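PDB 5C98: Agap007691-pb from Anopheles gambiae, which is of unknown function but belongs to the serpin family and may act as an inhibitor of serine-type endopeptidases. Local coordinates for residues Ile17-Phe29 and Met355-Val369. Sequence-based numbering, arbitrary orientation.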
loop_
_atom_site.group_PDB
_atom_site.type_symbol
_atom_site.label_atom_id
_atom_site.label_comp_id
_atom_site.label_asym_id
_atom_site.label_seq_id
_atom_site.Cartn_x
_atom_site.Cartn_y
_atom_site.Cartn_z
ATOM N N ILE A 17 -13.745 5.510 10.741
ATOM C CA ILE A 17 -12.874 5.564 9.566
ATOM C C ILE A 17 -11.881 4.406 9.591
ATOM O O ILE A 17 -11.659 3.738 8.577
ATOM C CB ILE A 17 -12.143 6.921 9.501
ATOM C CG1 ILE A 17 -13.125 8.037 9.144
ATOM C CG2 ILE A 17 -11.021 6.884 8.479
ATOM C CD1 ILE A 17 -12.627 9.447 9.487
ATOM N N VAL A 18 -11.252 4.164 10.749
ATOM C CA VAL A 18 -10.277 3.074 10.854
ATOM C C VAL A 18 -10.943 1.727 10.646
ATOM O O VAL A 18 -10.406 0.849 9.955
ATOM C CB VAL A 18 -9.525 3.128 12.196
ATOM C CG1 VAL A 18 -8.671 1.860 12.395
ATOM C CG2 VAL A 18 -8.672 4.351 12.264
ATOM N N ALA A 19 -12.087 1.514 11.283
ATOM C CA ALA A 19 -12.769 0.240 11.107
ATOM C C ALA A 19 -13.104 0.002 9.641
ATOM O O ALA A 19 -12.933 -1.111 9.124
ATOM C CB ALA A 19 -14.027 0.201 11.961
ATOM N N ALA A 20 -13.567 1.038 8.951
ATOM C CA ALA A 20 -13.974 0.882 7.567
ATOM C C ALA A 20 -12.755 0.684 6.684
ATOM O O ALA A 20 -12.764 -0.158 5.777
ATOM C CB ALA A 20 -14.785 2.083 7.102
ATOM N N ASN A 21 -11.677 1.399 6.982
ATOM C CA ASN A 21 -10.465 1.238 6.196
ATOM C C ASN A 21 -9.886 -0.154 6.353
ATOM O O ASN A 21 -9.443 -0.748 5.376
ATOM C CB ASN A 21 -9.405 2.278 6.528
ATOM C CG ASN A 21 -8.108 1.972 5.827
ATOM O OD1 ASN A 21 -8.039 1.985 4.599
ATOM N ND2 ASN A 21 -7.086 1.635 6.594
ATOM N N ASN A 22 -9.871 -0.690 7.566
ATOM C CA ASN A 22 -9.297 -2.012 7.759
ATOM C C ASN A 22 -10.108 -3.067 7.025
ATOM O O ASN A 22 -9.522 -3.970 6.418
ATOM C CB ASN A 22 -9.137 -2.337 9.247
ATOM C CG ASN A 22 -7.997 -1.570 9.869
ATOM O OD1 ASN A 22 -7.182 -0.980 9.153
ATOM N ND2 ASN A 22 -7.924 -1.575 11.199
ATOM N N LYS A 23 -11.441 -2.974 7.062
ATOM C CA LYS A 23 -12.279 -3.932 6.341
ATOM C C LYS A 23 -12.014 -3.852 4.839
ATOM O O LYS A 23 -11.845 -4.874 4.167
ATOM C CB LYS A 23 -13.765 -3.692 6.631
ATOM C CG LYS A 23 -14.707 -4.683 5.953
ATOM C CD LYS A 23 -16.166 -4.420 6.316
ATOM C CE LYS A 23 -17.098 -5.424 5.665
ATOM N NZ LYS A 23 -17.370 -5.085 4.244
ATOM N N PHE A 24 -11.989 -2.634 4.295
ATOM C CA PHE A 24 -11.718 -2.455 2.867
ATOM C C PHE A 24 -10.310 -2.929 2.506
ATOM O O PHE A 24 -10.101 -3.577 1.479
ATOM C CB PHE A 24 -11.937 -0.987 2.507
ATOM C CG PHE A 24 -11.398 -0.591 1.177
ATOM C CD1 PHE A 24 -12.006 -0.989 0.002
ATOM C CD2 PHE A 24 -10.265 0.204 1.098
ATOM C CE1 PHE A 24 -11.453 -0.613 -1.234
ATOM C CE2 PHE A 24 -9.740 0.572 -0.126
ATOM C CZ PHE A 24 -10.329 0.146 -1.280
ATOM N N THR A 25 -9.345 -2.654 3.367
ATOM C CA THR A 25 -7.957 -3.038 3.118
ATOM C C THR A 25 -7.811 -4.544 2.951
ATOM O O THR A 25 -7.144 -5.016 2.026
ATOM C CB THR A 25 -7.054 -2.504 4.241
ATOM O OG1 THR A 25 -6.940 -1.095 4.106
ATOM C CG2 THR A 25 -5.667 -3.098 4.192
ATOM N N LEU A 26 -8.416 -5.308 3.855
ATOM C CA LEU A 26 -8.302 -6.759 3.763
ATOM C C LEU A 26 -9.054 -7.300 2.558
ATOM O O LEU A 26 -8.575 -8.233 1.909
ATOM C CB LEU A 26 -8.764 -7.401 5.072
ATOM C CG LEU A 26 -7.908 -7.036 6.287
ATOM C CD1 LEU A 26 -8.549 -7.696 7.518
ATOM C CD2 LEU A 26 -6.422 -7.390 6.128
ATOM N N GLU A 27 -10.223 -6.726 2.225
ATOM C CA GLU A 27 -10.929 -7.149 1.018
ATOM C C GLU A 27 -10.112 -6.851 -0.228
ATOM O O GLU A 27 -10.014 -7.679 -1.138
ATOM C CB GLU A 27 -12.268 -6.420 0.923
ATOM C CG GLU A 27 -13.312 -6.933 1.914
ATOM C CD GLU A 27 -14.528 -6.043 2.008
ATOM O OE1 GLU A 27 -14.434 -4.839 1.665
ATOM O OE2 GLU A 27 -15.584 -6.553 2.448
ATOM N N TYR A 28 -9.522 -5.663 -0.291
ATOM C CA TYR A 28 -8.701 -5.297 -1.435
ATOM C C TYR A 28 -7.506 -6.234 -1.566
ATOM O O TYR A 28 -7.171 -6.687 -2.665
ATOM C CB TYR A 28 -8.230 -3.866 -1.219
ATOM C CG TYR A 28 -7.478 -3.219 -2.362
ATOM C CD1 TYR A 28 -6.147 -3.502 -2.609
ATOM C CD2 TYR A 28 -8.087 -2.253 -3.147
ATOM C CE1 TYR A 28 -5.453 -2.858 -3.613
ATOM C CE2 TYR A 28 -7.399 -1.621 -4.157
ATOM C CZ TYR A 28 -6.107 -1.919 -4.387
ATOM O OH TYR A 28 -5.391 -1.262 -5.385
ATOM N N PHE A 29 -6.830 -6.507 -0.456
ATOM C CA PHE A 29 -5.671 -7.391 -0.527
ATOM C C PHE A 29 -6.060 -8.784 -1.007
ATOM O O PHE A 29 -5.342 -9.377 -1.812
ATOM C CB PHE A 29 -4.936 -7.454 0.813
ATOM C CG PHE A 29 -3.666 -8.247 0.750
ATOM C CD1 PHE A 29 -2.676 -7.910 -0.151
ATOM C CD2 PHE A 29 -3.472 -9.352 1.538
ATOM C CE1 PHE A 29 -1.517 -8.645 -0.245
ATOM C CE2 PHE A 29 -2.286 -10.061 1.437
ATOM C CZ PHE A 29 -1.341 -9.695 0.545
ATOM N N MET A 355 2.539 -13.126 5.594
ATOM C CA MET A 355 1.833 -11.883 5.330
ATOM C C MET A 355 2.294 -10.839 6.345
ATOM O O MET A 355 2.629 -11.163 7.493
ATOM C CB MET A 355 0.312 -12.107 5.465
ATOM C CG MET A 355 -0.557 -10.864 5.356
ATOM S SD MET A 355 -2.293 -11.419 5.466
ATOM C CE MET A 355 -3.112 -9.834 5.310
ATOM N N PHE A 356 2.307 -9.575 5.921
ATOM C CA PHE A 356 2.640 -8.487 6.822
ATOM C C PHE A 356 1.614 -7.369 6.704
ATOM O O PHE A 356 1.004 -7.162 5.654
ATOM C CB PHE A 356 4.070 -7.960 6.574
ATOM C CG PHE A 356 4.298 -7.421 5.205
ATOM C CD1 PHE A 356 3.951 -6.129 4.878
ATOM C CD2 PHE A 356 4.898 -8.218 4.241
ATOM C CE1 PHE A 356 4.174 -5.642 3.575
ATOM C CE2 PHE A 356 5.134 -7.736 2.964
ATOM C CZ PHE A 356 4.769 -6.463 2.629
ATOM N N LEU A 357 1.419 -6.646 7.800
ATOM C CA LEU A 357 0.525 -5.490 7.860
ATOM C C LEU A 357 1.264 -4.371 8.568
ATOM O O LEU A 357 1.718 -4.553 9.704
ATOM C CB LEU A 357 -0.773 -5.796 8.620
ATOM C CG LEU A 357 -1.573 -6.954 8.040
ATOM C CD1 LEU A 357 -1.152 -8.276 8.701
ATOM C CD2 LEU A 357 -3.014 -6.714 8.253
ATOM N N ILE A 358 1.404 -3.226 7.906
ATOM C CA ILE A 358 2.016 -2.060 8.520
ATOM C C ILE A 358 0.898 -1.229 9.113
ATOM O O ILE A 358 -0.011 -0.796 8.388
ATOM C CB ILE A 358 2.793 -1.221 7.490
ATOM C CG1 ILE A 358 3.763 -2.107 6.703
ATOM C CG2 ILE A 358 3.474 -0.018 8.157
ATOM C CD1 ILE A 358 4.842 -2.772 7.583
ATOM N N ARG A 359 0.958 -1.006 10.427
ATOM C CA ARG A 359 -0.126 -0.367 11.152
ATOM C C ARG A 359 0.376 0.833 11.942
ATOM O O ARG A 359 1.533 0.890 12.364
ATOM C CB ARG A 359 -0.839 -1.325 12.106
ATOM C CG ARG A 359 -1.343 -2.590 11.465
ATOM C CD ARG A 359 -2.219 -3.434 12.391
ATOM N NE ARG A 359 -1.518 -3.857 13.593
ATOM C CZ ARG A 359 -2.124 -4.321 14.689
ATOM N NH1 ARG A 359 -3.453 -4.382 14.741
ATOM N NH2 ARG A 359 -1.405 -4.706 15.741
ATOM N N ARG A 360 -0.482 1.833 12.075
ATOM C CA ARG A 360 -0.262 2.913 13.024
ATOM C C ARG A 360 -0.566 2.351 14.411
ATOM O O ARG A 360 -1.656 1.808 14.632
ATOM C CB ARG A 360 -1.172 4.088 12.648
ATOM C CG ARG A 360 -0.970 5.340 13.471
ATOM C CD ARG A 360 -2.008 6.405 13.151
ATOM N NE ARG A 360 -1.724 7.600 13.946
ATOM C CZ ARG A 360 -2.620 8.513 14.310
ATOM N NH1 ARG A 360 -3.893 8.395 13.958
ATOM N NH2 ARG A 360 -2.232 9.554 15.036
ATOM N N THR A 361 0.417 2.383 15.314
ATOM C CA THR A 361 0.248 1.687 16.591
ATOM C C THR A 361 -0.892 2.283 17.423
ATOM O O THR A 361 -1.578 1.548 18.148
ATOM C CB THR A 361 1.561 1.647 17.392
ATOM O OG1 THR A 361 2.001 2.965 17.749
ATOM C CG2 THR A 361 2.658 0.981 16.594
ATOM N N MET A 362 -1.132 3.586 17.299
ATOM C CA MET A 362 -2.090 4.264 18.171
ATOM C C MET A 362 -3.510 3.753 17.965
ATOM O O MET A 362 -4.254 3.569 18.937
ATOM C CB MET A 362 -2.025 5.769 17.917
ATOM C CG MET A 362 -2.970 6.594 18.774
ATOM S SD MET A 362 -2.215 7.083 20.335
ATOM C CE MET A 362 -1.232 8.486 19.810
ATOM N N ASP A 363 -3.910 3.515 16.712
ATOM C CA ASP A 363 -5.298 3.184 16.394
ATOM C C ASP A 363 -5.461 1.868 15.632
ATOM O O ASP A 363 -6.601 1.473 15.348
ATOM C CB ASP A 363 -5.963 4.332 15.609
ATOM C CG ASP A 363 -5.235 4.661 14.312
ATOM O OD1 ASP A 363 -4.372 3.866 13.929
ATOM O OD2 ASP A 363 -5.526 5.705 13.671
ATOM N N GLY A 364 -4.372 1.172 15.306
ATOM C CA GLY A 364 -4.467 -0.064 14.563
ATOM C C GLY A 364 -4.805 0.086 13.095
ATOM O O GLY A 364 -5.148 -0.903 12.435
ATOM N N ASN A 365 -4.758 1.293 12.551
ATOM C CA ASN A 365 -5.123 1.461 11.156
ATOM C C ASN A 365 -4.056 0.840 10.273
ATOM O O ASN A 365 -2.867 1.099 10.450
ATOM C CB ASN A 365 -5.257 2.936 10.820
ATOM C CG ASN A 365 -6.048 3.175 9.565
ATOM O OD1 ASN A 365 -6.975 2.449 9.261
ATOM N ND2 ASN A 365 -5.661 4.198 8.806
ATOM N N VAL A 366 -4.490 0.054 9.295
ATOM C CA VAL A 366 -3.584 -0.621 8.378
ATOM C C VAL A 366 -3.240 0.308 7.222
ATOM O O VAL A 366 -4.122 0.761 6.490
ATOM C CB VAL A 366 -4.180 -1.931 7.860
ATOM C CG1 VAL A 366 -3.223 -2.584 6.845
ATOM C CG2 VAL A 366 -4.519 -2.882 9.030
ATOM N N LEU A 367 -1.953 0.620 7.090
ATOM C CA LEU A 367 -1.466 1.566 6.106
ATOM C C LEU A 367 -0.874 0.892 4.871
ATOM O O LEU A 367 -0.805 1.518 3.806
ATOM C CB LEU A 367 -0.392 2.457 6.757
ATOM C CG LEU A 367 -0.785 3.055 8.103
ATOM C CD1 LEU A 367 0.340 3.975 8.533
ATOM C CD2 LEU A 367 -2.108 3.803 8.110
ATOM N N GLN A 368 -0.412 -0.338 4.998
ATOM C CA GLN A 368 0.222 -1.070 3.911
ATOM C C GLN A 368 0.079 -2.535 4.278
ATOM O O GLN A 368 0.141 -2.885 5.456
ATOM C CB GLN A 368 1.713 -0.722 3.784
ATOM C CG GLN A 368 2.298 -1.022 2.443
ATOM C CD GLN A 368 3.820 -0.871 2.447
ATOM O OE1 GLN A 368 4.498 -1.640 3.127
ATOM N NE2 GLN A 368 4.344 0.060 1.685
ATOM N N VAL A 369 -0.136 -3.393 3.280
ATOM C CA VAL A 369 -0.303 -4.823 3.514
ATOM C C VAL A 369 0.354 -5.566 2.364
ATOM O O VAL A 369 0.404 -5.080 1.241
ATOM C CB VAL A 369 -1.812 -5.139 3.665
ATOM C CG1 VAL A 369 -2.579 -4.720 2.439
ATOM C CG2 VAL A 369 -2.031 -6.596 3.980
HETATM O O HOH W 1 -4.504 0.149 3.778
#
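Asn21 ND2 on the N-terminal helix of this serpin donates to two acceptors of the C-terminal hairpin: Asn365 OD1 at 2.8 Å and Val366 O at 3.1 Å. In the serpin fold this helix packs on the strand pair 354-360 and 366-372, which belongs to sheet B. The Val366 oxygen lies in the Asn21 amide plane, whereas Asn365 OD1 is met from above its own carbonyl plane, the two amides being turned 64° apart. A water donates to both Val366 O and Thr25 OG1, giving that buried carbonyl a second partner.

Asn22, whose amide can accept and donate at once, bonds to the backbone on either side of Asn365. Asn22 OD1 takes the Val366 N-H on a lone pair at 2.9 Å, while its ND2 gives to Gly364 O. With CG beside the backbone N (chi1 -74°), the amide swings from the helix flank toward the hairpin. The turn needs a positive phi at Gly364 (74°), which glycine takes without strain, and Asp363 OD1 accepts from Asn365 N in an Asx turn.

Further along, Thr25 serves both sides: OG1 bonds to Asn21 O, while CG2 packs on Val366 and Val369. The Leu26 side chain crosses that of Leu357 at about a right angle, CD2 against CD2. Met355 CE packs on Phe29 CD2 at 3.8 Å; Met355 SD, oblique and 5.4 Å from the Phe29 ring centroid, makes a Met-aromatic contact, while Val369 CG2 sits over one ring face, 4.1 Å from the Phe29 centroid.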